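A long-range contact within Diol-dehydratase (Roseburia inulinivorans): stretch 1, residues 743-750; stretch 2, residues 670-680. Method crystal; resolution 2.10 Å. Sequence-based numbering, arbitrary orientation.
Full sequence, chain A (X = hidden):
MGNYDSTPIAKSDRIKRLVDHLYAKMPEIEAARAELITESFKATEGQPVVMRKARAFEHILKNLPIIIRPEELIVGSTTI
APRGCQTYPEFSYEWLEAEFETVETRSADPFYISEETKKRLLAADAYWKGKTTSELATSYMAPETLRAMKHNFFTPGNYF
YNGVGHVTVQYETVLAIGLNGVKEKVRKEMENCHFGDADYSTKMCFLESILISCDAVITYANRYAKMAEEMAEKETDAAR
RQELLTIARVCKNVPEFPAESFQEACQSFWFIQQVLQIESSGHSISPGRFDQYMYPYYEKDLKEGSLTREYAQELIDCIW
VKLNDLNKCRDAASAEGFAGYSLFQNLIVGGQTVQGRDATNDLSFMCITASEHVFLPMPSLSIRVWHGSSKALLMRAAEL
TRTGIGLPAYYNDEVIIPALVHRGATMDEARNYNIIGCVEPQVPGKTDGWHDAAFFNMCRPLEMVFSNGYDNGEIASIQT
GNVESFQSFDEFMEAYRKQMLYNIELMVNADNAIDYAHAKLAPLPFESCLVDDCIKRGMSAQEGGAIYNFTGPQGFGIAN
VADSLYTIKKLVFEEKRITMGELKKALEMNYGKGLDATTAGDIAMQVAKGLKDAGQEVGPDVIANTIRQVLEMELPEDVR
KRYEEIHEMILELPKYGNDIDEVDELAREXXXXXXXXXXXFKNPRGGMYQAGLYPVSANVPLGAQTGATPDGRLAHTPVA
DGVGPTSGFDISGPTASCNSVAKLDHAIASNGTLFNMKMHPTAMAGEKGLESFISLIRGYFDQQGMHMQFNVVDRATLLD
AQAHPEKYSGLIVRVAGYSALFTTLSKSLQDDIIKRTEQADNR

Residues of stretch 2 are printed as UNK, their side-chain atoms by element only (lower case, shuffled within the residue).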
# COMPACT_ATOMS: atom_id res chain seq x y z
N LYS A 743 27.22 12.18 -33.91
CA LYS A 743 27.55 13.40 -33.15
C LYS A 743 26.63 13.60 -31.94
O LYS A 743 26.92 14.41 -31.06
CB LYS A 743 27.50 14.63 -34.06
CG LYS A 743 28.59 14.59 -35.16
CD LYS A 743 28.38 15.65 -36.23
CE LYS A 743 29.37 15.48 -37.38
NZ LYS A 743 29.05 16.37 -38.53
N LEU A 744 25.53 12.87 -31.89
CA LEU A 744 24.68 12.88 -30.71
C LEU A 744 25.40 12.18 -29.56
O LEU A 744 26.26 11.32 -29.79
CB LEU A 744 23.36 12.16 -30.97
CG LEU A 744 22.47 12.63 -32.12
CD1 LEU A 744 21.22 11.79 -32.13
CD2 LEU A 744 22.12 14.10 -31.93
N ASP A 745 25.04 12.52 -28.33
CA ASP A 745 25.49 11.73 -27.18
C ASP A 745 24.54 10.55 -26.99
O ASP A 745 23.47 10.71 -26.42
CB ASP A 745 25.56 12.57 -25.91
CG ASP A 745 26.19 11.83 -24.74
OD1 ASP A 745 26.19 10.58 -24.72
OD2 ASP A 745 26.68 12.51 -23.82
N HIS A 746 24.94 9.36 -27.43
CA HIS A 746 24.08 8.19 -27.33
C HIS A 746 24.11 7.56 -25.95
O HIS A 746 23.09 7.04 -25.49
CB HIS A 746 24.47 7.14 -28.37
CG HIS A 746 24.22 7.57 -29.77
ND1 HIS A 746 23.18 7.07 -30.53
CD2 HIS A 746 24.86 8.46 -30.56
CE1 HIS A 746 23.19 7.64 -31.72
NE2 HIS A 746 24.20 8.48 -31.77
N ALA A 747 25.28 7.58 -25.32
CA ALA A 747 25.49 6.88 -24.06
C ALA A 747 24.63 7.45 -22.93
O ALA A 747 24.17 6.71 -22.09
CB ALA A 747 26.97 6.93 -23.67
N ILE A 748 24.41 8.76 -22.93
CA ILE A 748 23.55 9.36 -21.91
C ILE A 748 22.10 8.91 -22.09
O ILE A 748 21.37 8.81 -21.11
CB ILE A 748 23.65 10.91 -21.91
CG1 ILE A 748 23.03 11.49 -20.64
CG2 ILE A 748 23.05 11.56 -23.16
CD1 ILE A 748 23.24 13.02 -20.53
N ALA A 749 21.70 8.58 -23.32
CA ALA A 749 20.39 7.98 -23.57
C ALA A 749 20.46 6.47 -23.35
O ALA A 749 20.31 5.69 -24.30
CB ALA A 749 19.91 8.29 -24.97
N SER A 750 20.66 6.08 -22.10
CA SER A 750 21.04 4.71 -21.80
C SER A 750 19.84 3.77 -21.79
O SER A 750 20.00 2.58 -21.56
CB SER A 750 21.80 4.66 -20.47
OG SER A 750 21.12 5.39 -19.47
N UNK A 670 20.14 19.89 -28.87
CA UNK A 670 18.72 19.70 -28.65
C UNK A 670 18.42 18.36 -27.98
O UNK A 670 17.54 18.28 -27.13
c UNK A 670 17.95 19.81 -29.95
N UNK A 671 19.14 17.32 -28.38
CA UNK A 671 19.01 16.02 -27.73
C UNK A 671 19.27 16.14 -26.22
O UNK A 671 18.54 15.57 -25.41
c UNK A 671 19.94 15.00 -28.36
N UNK A 672 20.29 16.92 -25.86
CA UNK A 672 20.61 17.13 -24.45
C UNK A 672 19.48 17.80 -23.67
O UNK A 672 19.34 17.56 -22.49
c UNK A 672 21.88 17.97 -24.31
c UNK A 672 24.28 17.65 -24.99
c UNK A 672 24.49 15.29 -23.58
c UNK A 672 23.29 15.99 -23.60
c UNK A 672 23.17 17.18 -24.30
o UNK A 672 26.78 15.11 -24.29
c UNK A 672 25.48 16.95 -24.99
c UNK A 672 25.58 15.78 -24.29
N UNK A 673 18.68 18.64 -24.33
CA UNK A 673 17.52 19.26 -23.67
C UNK A 673 16.51 18.21 -23.21
O UNK A 673 15.63 18.49 -22.38
c UNK A 673 17.59 21.57 -24.77
c UNK A 673 17.81 23.76 -25.76
c UNK A 673 16.83 20.28 -24.60
c UNK A 673 18.76 21.80 -24.07
c UNK A 673 17.12 22.56 -25.61
c UNK A 673 19.46 23.00 -24.21
c UNK A 673 18.98 23.97 -25.06
N UNK A 674 16.62 17.01 -23.77
CA UNK A 674 15.76 15.90 -23.38
C UNK A 674 16.50 14.92 -22.48
O UNK A 674 15.99 14.54 -21.43
c UNK A 674 15.21 15.17 -24.61
c UNK A 674 12.56 11.90 -23.70
c UNK A 674 13.84 11.64 -24.10
c UNK A 674 12.12 13.20 -23.58
o UNK A 674 11.71 10.86 -23.40
c UNK A 674 14.70 12.70 -24.39
c UNK A 674 12.97 14.25 -23.87
c UNK A 674 14.28 14.02 -24.28
N UNK A 675 17.71 14.53 -22.87
CA UNK A 675 18.42 13.46 -22.17
C UNK A 675 19.07 13.88 -20.85
O UNK A 675 19.17 13.07 -19.95
c UNK A 675 18.88 12.20 -24.32
c UNK A 675 19.51 12.83 -23.07
o UNK A 675 20.45 13.84 -23.46
N UNK A 676 19.51 15.12 -20.73
CA UNK A 676 20.17 15.54 -19.50
C UNK A 676 19.19 15.76 -18.35
O UNK A 676 19.45 15.29 -17.25
c UNK A 676 22.47 16.52 -19.45
c UNK A 676 25.28 17.90 -21.26
n UNK A 676 24.80 19.04 -21.74
c UNK A 676 23.33 17.70 -19.78
c UNK A 676 21.01 16.79 -19.73
n UNK A 676 26.43 17.42 -21.70
n UNK A 676 24.60 17.25 -20.32
N UNK A 677 18.08 16.47 -18.59
CA UNK A 677 17.14 16.59 -17.46
C UNK A 677 16.63 15.23 -16.98
O UNK A 677 16.52 15.00 -15.78
c UNK A 677 16.00 17.43 -18.04
c UNK A 677 16.64 18.24 -19.11
c UNK A 677 17.66 17.30 -19.73
N UNK A 678 16.36 14.32 -17.92
CA UNK A 678 15.75 13.05 -17.53
C UNK A 678 16.59 12.26 -16.54
O UNK A 678 16.04 11.67 -15.62
c UNK A 678 15.45 12.20 -18.76
c UNK A 678 13.90 11.81 -20.65
c UNK A 678 12.96 11.89 -18.31
c UNK A 678 14.03 12.44 -19.28
N UNK A 679 17.92 12.26 -16.70
CA UNK A 679 18.77 11.43 -15.83
C UNK A 679 18.79 11.92 -14.38
O UNK A 679 19.36 11.26 -13.52
c UNK A 679 22.45 12.57 -16.73
c UNK A 679 20.98 12.68 -16.27
o UNK A 679 22.90 11.47 -17.11
o UNK A 679 23.14 13.60 -16.72
c UNK A 679 20.21 11.35 -16.36
N UNK A 680 18.16 13.06 -14.10
CA UNK A 680 18.11 13.58 -12.73
C UNK A 680 16.85 13.17 -11.97
O UNK A 680 16.78 13.36 -10.77
c UNK A 680 18.19 15.14 -12.70
c UNK A 680 19.34 15.67 -13.58
o UNK A 680 16.95 15.69 -13.16
O HOH W 1 21.70 13.09 -25.78
O HOH W 2 19.04 10.24 -19.92

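Position 670 carries one side-chain carbon, its CB, whose nearest atom on stretch 1, Leu744 CD2, is 7.3 Å away, too far to touch; a lone CB means Ala670. Position 671 likewise has a single carbon, here directed toward stretch 1, with its CB 4.3 Å from Leu744 CD2. It is Ala671.

Position 672 has one carbon, then a six-carbon ring bearing one oxygen, the pattern of tyrosine: Tyr672. Its CA-to-CB bond runs sideways, yet the end of the side chain comes nearer, and Tyr672 OH donates a hydrogen bond to Asp745 OD2 at 2.6 Å. Ile748 CD1 lies at the ring edge, 4.0 Å from Tyr672 CE1.

Position 673 shows one carbon and a six-carbon ring without oxygen, out of reach of stretch 1, hence Phe673. At 674 the ring again bears an oxygen, giving Tyr674; it makes no contact here, and its hydroxyl is bonded elsewhere in the structure.

Position 675 has a CB carrying one oxygen and one carbon. This fork identifies Thr675, which points toward stretch 1. Thr675 CG2 is 4.1 Å from Ala749 CB, and Thr675 OG1 is 3.5 Å from Ile748 CG2.

Position 676 has three carbons, a nitrogen, and a carbon holding two more nitrogens, a guanidinium: Arg676. Its CG approaches Ile748 CD1 to 3.7 Å. At 677 three carbons close a ring onto the backbone nitrogen, so it is Pro677, and that nitrogen has no hydrogen to give to the preceding helical turn. Position 678, four carbons forked at the second, is Leu678; it does not reach stretch 1.

Position 679 has three carbons, the third carrying two oxygens: Glu679, whose OE2 is 3.5 Å from Ile748 CG1. Position 680, a CB with one oxygen and one carbon, is Thr680; its OG1 donates to Pro677 O at 2.7 Å, within its own stretch.

The contact buries 344 Å², summed over both sides, and Ile748 has the largest covered area, 98 Å². Its side chain, t at both chi angles, touches four residues of stretch 2. Asp745 supplies the direct polar link: OD2 accepts from Tyr672, while Asp745 OD1 accepts from Ile748 N at 3.1 Å with an angle of 163°, tying the carboxylate to the turn that presents the isoleucine. Two waters complete the join. Water 1 donates to Asp745 O (3.0 Å from its oxygen) and hydrogen-bonds Thr675 OG1 at 2.7 Å; water 2 donates to both Thr675 O and Ile748 O, its oxygen 2.8 and 3.0 Å from them, linking the two backbones.

Stretch 2, residues 670-680: AAYFYTRPLET
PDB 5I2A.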